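Long-range contact in beta-lactamase/D-alanine Carboxypeptidase (Yersinia pestis, PDB 3RJU), which is probably a serine hydrolase of the penicillin-binding protein and beta-lactamase family, acting as a beta-lactamase or D-alanine carboxypeptidase: residues P98-Q104 with A147-P153. Numbering follows the deposited sequence.
Sequences PSYSAKQ and AKVTVPP
Two irregular loops run side by side in the same direction, Pro98 opposite Lys148 (CA–CA 6.0 Å) and Tyr100 opposite Val149 (CA–CA 5.1 Å), without direct hydrogen bonds. Pro98 (polyproline II), a compact apolar ring lacking an N-H, sets CB 3.2 Å from Ala147 O and CG 3.7 Å from Val149 CG2; buried Val149 offers methyls to Pro98 and Tyr100. Ser99, beta-extended, small and polar, turns CB away at a partly exposed site. Water 1 hydrogen-bonds Ser99 O (3.1 Å) and Val149 N (2.9 Å); water 2, Tyr100 O (3.1 Å) and Val149 O (2.9 Å). Tyr100 (phi/psi -58/-46, helical) bends the chain, its CA making a CA-H...O contact with Val149 O (3.5 Å). In this penicillin-binding/beta-lactamase fold, surface loops before helix 108-113 and after helix 137-144 thus meet. Tyr100's t rotamer lays its flat ring against rigid Pro152, CD 3.9 Å from the centroid: CH-pi, over the face. A type I beta turn, closed by the hydrogen bond Gln104 N to Ser101 O (2.9 Å), returns long Gln104 to Pro153 (OE1 to CD 3.7 Å).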
loop_
_atom_site.group_PDB
_atom_site.type_symbol
_atom_site.label_atom_id
_atom_site.label_comp_id
_atom_site.label_asym_id
_atom_site.label_seq_id
_atom_site.Cartn_x
_atom_site.Cartn_y
_atom_site.Cartn_z
ATOM N N PRO A 98 -19.168 16.709 5.446
ATOM C CA PRO A 98 -18.889 17.591 6.578
ATOM C C PRO A 98 -17.459 18.130 6.559
ATOM O O PRO A 98 -16.532 17.510 6.032
ATOM C CB PRO A 98 -19.096 16.674 7.781
ATOM C CG PRO A 98 -18.705 15.324 7.258
ATOM C CD PRO A 98 -19.261 15.298 5.856
ATOM N N SER A 99 -17.290 19.286 7.185
ATOM C CA SER A 99 -16.000 19.940 7.274
ATOM C C SER A 99 -15.838 20.509 8.662
ATOM O O SER A 99 -16.823 20.870 9.318
ATOM C CB SER A 99 -15.923 21.089 6.279
ATOM O OG SER A 99 -16.973 22.009 6.510
ATOM N N TYR A 100 -14.589 20.623 9.097
ATOM C CA TYR A 100 -14.307 21.178 10.394
ATOM C C TYR A 100 -14.872 22.597 10.493
ATOM O O TYR A 100 -15.516 22.947 11.486
ATOM C CB TYR A 100 -12.801 21.196 10.650
ATOM C CG TYR A 100 -12.508 21.972 11.892
ATOM C CD1 TYR A 100 -12.828 21.452 13.149
ATOM C CD2 TYR A 100 -11.951 23.236 11.818
ATOM C CE1 TYR A 100 -12.584 22.171 14.303
ATOM C CE2 TYR A 100 -11.702 23.960 12.947
ATOM C CZ TYR A 100 -12.025 23.434 14.191
ATOM O OH TYR A 100 -11.779 24.166 15.317
ATOM N N SER A 101 -14.625 23.397 9.452
ATOM C CA SER A 101 -15.232 24.730 9.299
ATOM C C SER A 101 -15.355 25.059 7.805
ATOM O O SER A 101 -14.734 24.408 6.956
ATOM C CB SER A 101 -14.407 25.808 10.009
ATOM O OG SER A 101 -13.177 26.028 9.339
ATOM N N ALA A 102 -16.152 26.075 7.487
ATOM C CA ALA A 102 -16.481 26.367 6.090
ATOM C C ALA A 102 -15.246 26.504 5.185
ATOM O O ALA A 102 -15.217 25.981 4.055
ATOM C CB ALA A 102 -17.361 27.621 5.999
ATOM N N LYS A 103 -14.226 27.193 5.683
ATOM C CA LYS A 103 -13.053 27.488 4.881
ATOM C C LYS A 103 -11.951 26.437 5.013
ATOM O O LYS A 103 -10.877 26.594 4.433
ATOM C CB LYS A 103 -12.489 28.872 5.234
ATOM C CG LYS A 103 -13.504 30.028 5.134
ATOM C CD LYS A 103 -14.045 30.209 3.726
ATOM C CE LYS A 103 -15.047 31.372 3.676
ATOM N NZ LYS A 103 -15.597 31.630 2.315
ATOM N N GLN A 104 -12.205 25.379 5.793
ATOM C CA GLN A 104 -11.220 24.291 5.987
ATOM C C GLN A 104 -11.779 22.933 5.562
ATOM O O GLN A 104 -11.917 22.027 6.372
ATOM C CB GLN A 104 -10.731 24.220 7.451
ATOM C CG GLN A 104 -10.020 25.484 7.951
ATOM C CD GLN A 104 -8.951 25.213 9.014
ATOM O OE1 GLN A 104 -7.987 24.462 8.762
ATOM N NE2 GLN A 104 -9.109 25.839 10.215
ATOM N N ALA A 147 -22.053 12.662 9.272
ATOM C CA ALA A 147 -20.889 12.628 10.151
ATOM C C ALA A 147 -20.456 14.023 10.571
ATOM O O ALA A 147 -20.774 15.009 9.911
ATOM C CB ALA A 147 -19.715 11.900 9.451
ATOM N N LYS A 148 -19.731 14.099 11.679
ATOM C CA LYS A 148 -19.161 15.353 12.141
ATOM C C LYS A 148 -17.648 15.255 12.107
ATOM O O LYS A 148 -17.067 14.243 12.492
ATOM C CB LYS A 148 -19.644 15.685 13.555
ATOM C CG LYS A 148 -21.122 16.037 13.601
ATOM C CD LYS A 148 -21.656 16.040 15.019
ATOM C CE LYS A 148 -23.147 16.364 15.050
ATOM N NZ LYS A 148 -23.413 17.780 14.652
ATOM N N VAL A 149 -17.013 16.310 11.621
ATOM C CA VAL A 149 -15.566 16.360 11.577
ATOM C C VAL A 149 -15.131 17.410 12.585
ATOM O O VAL A 149 -15.421 18.599 12.421
ATOM C CB VAL A 149 -15.063 16.723 10.154
ATOM C CG1 VAL A 149 -13.556 16.889 10.144
ATOM C CG2 VAL A 149 -15.502 15.649 9.143
ATOM N N THR A 150 -14.435 16.979 13.628
ATOM C CA THR A 150 -14.139 17.872 14.735
ATOM C C THR A 150 -12.676 18.288 14.893
ATOM O O THR A 150 -12.331 19.001 15.835
ATOM C CB THR A 150 -14.639 17.291 16.070
ATOM O OG1 THR A 150 -13.964 16.053 16.335
ATOM C CG2 THR A 150 -16.151 17.052 16.017
ATOM N N VAL A 151 -11.815 17.865 13.978
ATOM C CA VAL A 151 -10.443 18.353 13.971
ATOM C C VAL A 151 -10.166 19.008 12.619
ATOM O O VAL A 151 -10.618 18.526 11.574
ATOM C CB VAL A 151 -9.431 17.228 14.218
ATOM C CG1 VAL A 151 -9.529 16.215 13.135
ATOM C CG2 VAL A 151 -8.016 17.776 14.286
ATOM N N PRO A 152 -9.433 20.121 12.621
ATOM C CA PRO A 152 -9.150 20.722 11.312
ATOM C C PRO A 152 -8.215 19.848 10.477
ATOM O O PRO A 152 -7.415 19.097 11.028
ATOM C CB PRO A 152 -8.460 22.038 11.656
ATOM C CG PRO A 152 -8.041 21.927 13.079
ATOM C CD PRO A 152 -8.883 20.894 13.746
ATOM N N PRO A 153 -8.283 19.978 9.153
ATOM C CA PRO A 153 -7.405 19.161 8.303
ATOM C C PRO A 153 -5.940 19.637 8.344
ATOM O O PRO A 153 -5.656 20.813 8.585
ATOM C CB PRO A 153 -8.018 19.335 6.909
ATOM C CG PRO A 153 -8.621 20.740 6.954
ATOM C CD PRO A 153 -9.106 20.936 8.385
HETATM O O HOH W 1 -18.420 18.697 10.901
HETATM O O HOH W 2 -16.803 20.900 13.394
#